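Local coordinates for protein myosin regulatory light chain (PDB 2BL0) that serves as a light chain of Physarum myosin II and binds calcium, probably tuning the motor in response to it, at residues Phe82-Glu95 with Val121-Val135. Residues are numbered along the deposited sequence; the frame is centred on the assembly and turned at random.
Sequences FRALDKEGNGTIQE and VSVSGDGAINYESFV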
loop_
_atom_site.group_PDB
_atom_site.type_symbol
_atom_site.label_atom_id
_atom_site.label_comp_id
_atom_site.label_asym_id
_atom_site.label_seq_id
_atom_site.Cartn_x
_atom_site.Cartn_y
_atom_site.Cartn_z
ATOM N N PHE B 82 -29.780 -13.914 14.224
ATOM C CA PHE B 82 -30.763 -12.967 13.708
ATOM C C PHE B 82 -32.129 -13.617 13.516
ATOM O O PHE B 82 -33.152 -13.000 13.743
ATOM C CB PHE B 82 -30.291 -12.313 12.399
ATOM C CG PHE B 82 -29.344 -11.160 12.601
ATOM C CD1 PHE B 82 -29.743 -10.021 13.286
ATOM C CD2 PHE B 82 -28.047 -11.207 12.116
ATOM C CE1 PHE B 82 -28.881 -8.966 13.476
ATOM C CE2 PHE B 82 -27.175 -10.148 12.299
ATOM C CZ PHE B 82 -27.585 -9.027 12.994
ATOM N N ARG B 83 -32.150 -14.873 13.108
ATOM C CA ARG B 83 -33.416 -15.581 12.961
ATOM C C ARG B 83 -34.156 -15.670 14.302
ATOM O O ARG B 83 -35.382 -15.587 14.345
ATOM C CB ARG B 83 -33.172 -16.979 12.421
ATOM C CG ARG B 83 -34.454 -17.763 12.162
ATOM C CD ARG B 83 -35.375 -17.116 11.156
ATOM N NE ARG B 83 -36.130 -18.158 10.469
ATOM C CZ ARG B 83 -37.411 -18.434 10.645
ATOM N NH1 ARG B 83 -38.166 -17.720 11.488
ATOM N NH2 ARG B 83 -37.947 -19.447 9.954
ATOM N N ALA B 84 -33.399 -15.844 15.376
ATOM C CA ALA B 84 -33.956 -15.947 16.720
ATOM C C ALA B 84 -34.505 -14.609 17.208
ATOM O O ALA B 84 -35.315 -14.570 18.145
ATOM C CB ALA B 84 -32.887 -16.449 17.677
ATOM N N LEU B 85 -34.033 -13.521 16.595
ATOM C CA LEU B 85 -34.494 -12.162 16.878
ATOM C C LEU B 85 -35.579 -11.682 15.906
ATOM O O LEU B 85 -36.180 -10.626 16.117
ATOM C CB LEU B 85 -33.300 -11.205 16.856
ATOM C CG LEU B 85 -32.185 -11.555 17.858
ATOM C CD1 LEU B 85 -30.903 -10.776 17.615
ATOM C CD2 LEU B 85 -32.688 -11.347 19.273
ATOM N N ASP B 86 -35.879 -12.485 14.886
ATOM C CA ASP B 86 -36.793 -12.100 13.810
ATOM C C ASP B 86 -38.253 -12.365 14.208
ATOM O O ASP B 86 -38.726 -13.495 14.107
ATOM C CB ASP B 86 -36.408 -12.875 12.538
ATOM C CG ASP B 86 -37.255 -12.519 11.343
ATOM O OD1 ASP B 86 -38.278 -11.809 11.505
ATOM O OD2 ASP B 86 -36.974 -12.937 10.190
ATOM N N LYS B 87 -38.954 -11.317 14.646
ATOM C CA LYS B 87 -40.330 -11.437 15.147
ATOM C C LYS B 87 -41.386 -11.750 14.091
ATOM O O LYS B 87 -42.373 -12.436 14.377
ATOM C CB LYS B 87 -40.766 -10.149 15.879
ATOM C CG LYS B 87 -39.791 -9.568 16.885
ATOM C CD LYS B 87 -40.459 -8.395 17.636
ATOM C CE LYS B 87 -39.610 -7.869 18.780
ATOM N NZ LYS B 87 -40.432 -7.035 19.719
ATOM N N GLU B 88 -41.196 -11.245 12.876
ATOM C CA GLU B 88 -42.222 -11.313 11.836
ATOM C C GLU B 88 -42.027 -12.476 10.859
ATOM O O GLU B 88 -42.940 -12.823 10.088
ATOM C CB GLU B 88 -42.265 -9.991 11.060
ATOM C CG GLU B 88 -42.425 -8.749 11.925
ATOM C CD GLU B 88 -41.120 -8.211 12.498
ATOM O OE1 GLU B 88 -40.007 -8.550 12.000
ATOM O OE2 GLU B 88 -41.202 -7.429 13.471
ATOM N N GLY B 89 -40.841 -13.082 10.893
ATOM C CA GLY B 89 -40.475 -14.108 9.926
ATOM C C GLY B 89 -40.289 -13.590 8.507
ATOM O O GLY B 89 -40.422 -14.360 7.550
ATOM N N ASN B 90 -39.936 -12.307 8.369
ATOM C CA ASN B 90 -39.781 -11.680 7.053
ATOM C C ASN B 90 -38.342 -11.317 6.697
ATOM O O ASN B 90 -38.132 -10.649 5.699
ATOM C CB ASN B 90 -40.643 -10.418 6.932
ATOM C CG ASN B 90 -42.124 -10.710 6.909
ATOM O OD1 ASN B 90 -42.565 -11.715 6.360
ATOM N ND2 ASN B 90 -42.911 -9.813 7.502
ATOM N N GLY B 91 -37.378 -11.776 7.494
ATOM C CA GLY B 91 -35.968 -11.556 7.235
ATOM C C GLY B 91 -35.478 -10.190 7.677
ATOM O O GLY B 91 -34.412 -9.755 7.234
ATOM N N THR B 92 -36.260 -9.496 8.499
ATOM C CA THR B 92 -35.883 -8.157 8.954
ATOM C C THR B 92 -35.775 -8.081 10.475
ATOM O O THR B 92 -36.306 -8.928 11.210
ATOM C CB THR B 92 -36.856 -7.048 8.430
ATOM O OG1 THR B 92 -38.145 -7.166 9.047
ATOM C CG2 THR B 92 -37.116 -7.183 6.936
ATOM N N ILE B 93 -35.042 -7.075 10.915
ATOM C CA ILE B 93 -35.004 -6.633 12.290
ATOM C C ILE B 93 -35.080 -5.096 12.247
ATOM O O ILE B 93 -34.673 -4.473 11.266
ATOM C CB ILE B 93 -33.705 -7.147 12.955
ATOM C CG1 ILE B 93 -33.797 -7.037 14.483
ATOM C CG2 ILE B 93 -32.466 -6.489 12.341
ATOM C CD1 ILE B 93 -32.636 -6.455 15.148
ATOM N N GLN B 94 -35.645 -4.489 13.273
ATOM C CA GLN B 94 -35.655 -3.028 13.340
ATOM C C GLN B 94 -34.240 -2.521 13.607
ATOM O O GLN B 94 -33.552 -3.021 14.499
ATOM C CB GLN B 94 -36.642 -2.572 14.407
ATOM C CG GLN B 94 -38.095 -2.930 14.068
ATOM C CD GLN B 94 -38.568 -2.307 12.764
ATOM O OE1 GLN B 94 -38.729 -3.012 11.755
ATOM N NE2 GLN B 94 -38.816 -0.978 12.782
ATOM N N GLU B 95 -33.782 -1.542 12.829
ATOM C CA GLU B 95 -32.449 -0.991 13.092
ATOM C C GLU B 95 -32.304 -0.522 14.539
ATOM O O GLU B 95 -31.244 -0.669 15.124
ATOM C CB GLU B 95 -32.061 0.137 12.162
ATOM C CG GLU B 95 -30.594 0.510 12.346
ATOM C CD GLU B 95 -30.130 1.559 11.373
ATOM O OE1 GLU B 95 -29.892 2.707 11.791
ATOM O OE2 GLU B 95 -29.988 1.215 10.189
ATOM N N VAL B 121 -26.036 0.769 5.657
ATOM C CA VAL B 121 -27.189 -0.086 5.869
ATOM C C VAL B 121 -28.504 0.591 5.480
ATOM O O VAL B 121 -28.881 1.630 6.030
ATOM C CB VAL B 121 -27.246 -0.533 7.337
ATOM C CG1 VAL B 121 -28.555 -1.231 7.650
ATOM C CG2 VAL B 121 -26.069 -1.420 7.632
ATOM N N SER B 122 -29.201 -0.035 4.536
ATOM C CA SER B 122 -30.460 0.468 4.020
ATOM C C SER B 122 -31.590 0.245 5.017
ATOM O O SER B 122 -31.817 -0.897 5.432
ATOM C CB SER B 122 -30.799 -0.266 2.721
ATOM O OG SER B 122 -31.869 0.386 2.072
ATOM N N VAL B 123 -32.285 1.316 5.400
ATOM C CA VAL B 123 -33.409 1.231 6.340
ATOM C C VAL B 123 -34.714 1.563 5.612
ATOM O O VAL B 123 -34.796 2.568 4.915
ATOM C CB VAL B 123 -33.248 2.232 7.517
ATOM C CG1 VAL B 123 -34.381 2.090 8.520
ATOM C CG2 VAL B 123 -31.924 2.055 8.202
ATOM N N SER B 124 -35.741 0.744 5.817
ATOM C CA SER B 124 -37.035 0.937 5.155
ATOM C C SER B 124 -37.794 2.081 5.813
ATOM O O SER B 124 -37.345 2.651 6.812
ATOM C CB SER B 124 -37.878 -0.325 5.249
ATOM O OG SER B 124 -38.421 -0.490 6.550
ATOM N N GLY B 125 -38.965 2.384 5.261
ATOM C CA GLY B 125 -39.848 3.387 5.825
ATOM C C GLY B 125 -40.534 2.982 7.121
ATOM O O GLY B 125 -41.247 3.791 7.709
ATOM N N ASP B 126 -40.371 1.740 7.558
ATOM C CA ASP B 126 -40.860 1.329 8.872
ATOM C C ASP B 126 -39.687 1.008 9.799
ATOM O O ASP B 126 -39.863 0.404 10.853
ATOM C CB ASP B 126 -41.812 0.142 8.745
ATOM C CG ASP B 126 -42.620 -0.114 10.020
ATOM O OD1 ASP B 126 -42.923 0.858 10.761
ATOM O OD2 ASP B 126 -42.996 -1.258 10.360
ATOM N N GLY B 127 -38.490 1.417 9.393
ATOM C CA GLY B 127 -37.317 1.288 10.237
ATOM C C GLY B 127 -36.692 -0.090 10.243
ATOM O O GLY B 127 -35.905 -0.382 11.137
ATOM N N ALA B 128 -37.024 -0.909 9.247
ATOM C CA ALA B 128 -36.568 -2.302 9.165
ATOM C C ALA B 128 -35.309 -2.424 8.308
ATOM O O ALA B 128 -35.144 -1.713 7.321
ATOM C CB ALA B 128 -37.670 -3.191 8.559
ATOM N N ILE B 129 -34.444 -3.360 8.676
ATOM C CA ILE B 129 -33.266 -3.687 7.880
ATOM C C ILE B 129 -33.283 -5.174 7.580
ATOM O O ILE B 129 -33.787 -5.967 8.364
ATOM C CB ILE B 129 -31.944 -3.283 8.580
ATOM C CG1 ILE B 129 -31.723 -4.073 9.867
ATOM C CG2 ILE B 129 -31.938 -1.797 8.879
ATOM C CD1 ILE B 129 -30.749 -5.193 9.735
ATOM N N ASN B 130 -32.728 -5.545 6.441
ATOM C CA ASN B 130 -32.644 -6.947 6.068
ATOM C C ASN B 130 -31.368 -7.501 6.660
ATOM O O ASN B 130 -30.265 -7.107 6.249
ATOM C CB ASN B 130 -32.653 -7.085 4.543
ATOM C CG ASN B 130 -32.611 -8.528 4.082
ATOM O OD1 ASN B 130 -31.585 -9.177 4.197
ATOM N ND2 ASN B 130 -33.730 -9.028 3.520
ATOM N N TYR B 131 -31.503 -8.413 7.625
ATOM C CA TYR B 131 -30.349 -8.843 8.391
ATOM C C TYR B 131 -29.430 -9.765 7.607
ATOM O O TYR B 131 -28.251 -9.741 7.837
ATOM C CB TYR B 131 -30.728 -9.423 9.770
ATOM C CG TYR B 131 -31.715 -10.555 9.765
ATOM C CD1 TYR B 131 -31.369 -11.808 9.289
ATOM C CD2 TYR B 131 -33.004 -10.377 10.255
ATOM C CE1 TYR B 131 -32.290 -12.870 9.294
ATOM C CE2 TYR B 131 -33.935 -11.422 10.260
ATOM C CZ TYR B 131 -33.563 -12.669 9.782
ATOM O OH TYR B 131 -34.475 -13.694 9.781
ATOM N N GLU B 132 -29.936 -10.575 6.676
ATOM C CA GLU B 132 -29.023 -11.342 5.822
ATOM C C GLU B 132 -28.118 -10.433 4.976
ATOM O O GLU B 132 -26.930 -10.745 4.775
ATOM C CB GLU B 132 -29.788 -12.313 4.935
ATOM C CG GLU B 132 -28.874 -13.339 4.260
ATOM C CD GLU B 132 -28.172 -12.844 2.996
ATOM O OE1 GLU B 132 -28.729 -11.970 2.299
ATOM O OE2 GLU B 132 -27.051 -13.356 2.695
ATOM N N SER B 133 -28.645 -9.312 4.498
ATOM C CA SER B 133 -27.822 -8.343 3.762
ATOM C C SER B 133 -26.759 -7.755 4.695
ATOM O O SER B 133 -25.644 -7.493 4.271
ATOM C CB SER B 133 -28.653 -7.210 3.150
ATOM O OG SER B 133 -29.563 -7.702 2.165
ATOM N N PHE B 134 -27.109 -7.575 5.967
ATOM C CA PHE B 134 -26.176 -7.051 6.959
ATOM C C PHE B 134 -25.074 -8.073 7.212
ATOM O O PHE B 134 -23.902 -7.724 7.193
ATOM C CB PHE B 134 -26.928 -6.666 8.249
ATOM C CG PHE B 134 -26.035 -6.073 9.329
ATOM C CD1 PHE B 134 -25.460 -4.822 9.171
ATOM C CD2 PHE B 134 -25.749 -6.796 10.484
ATOM C CE1 PHE B 134 -24.625 -4.281 10.169
ATOM C CE2 PHE B 134 -24.941 -6.267 11.482
ATOM C CZ PHE B 134 -24.366 -5.024 11.326
ATOM N N VAL B 135 -25.452 -9.336 7.400
ATOM C CA VAL B 135 -24.496 -10.429 7.558
ATOM C C VAL B 135 -23.617 -10.500 6.316
ATOM O O VAL B 135 -22.399 -10.593 6.396
ATOM C CB VAL B 135 -25.217 -11.780 7.807
ATOM C CG1 VAL B 135 -24.222 -12.928 7.809
ATOM C CG2 VAL B 135 -26.003 -11.712 9.132
HETATM O O HOH W 1 -32.648 -11.231 5.962
#
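Y131 is the big bump here: its ring slides into the slot between F82 on helix 75-85 and the backbone of G91. F82 CB presses on one face, 3.6 Å from the ring centroid, and Y131 CB lies over the F82 ring; the two rings are near parallel (9°) but slid apart, so they barely overlap. G91 O sits over the opposite face, toward the rim. With chi1 at 55°, CG falls between the backbone N and carbonyl carbon, and the ring swings back across 82-95 until Y131 OH donates to D86 OD2 at 2.6 Å, on the anti side; G91 N takes the syn side. Beyond the tyrosine, F82 runs on to V135 CG2 and F134. In the short antiparallel strands I93 and I129 pair through two backbone bonds; their side chains lie side by side, I93 CG2 tight against I129 CD1, and both rest on L98. At the far end Q94 NE2 reaches D126 O in a nearly straight bond (168°), while E95 N donates to G127 O, extending the pairing beyond the strands. Two loops, one with D86 and T92 inferred to bind the second calcium, joined by a short two-stranded sheet are the signature of a paired EF-hand lobe.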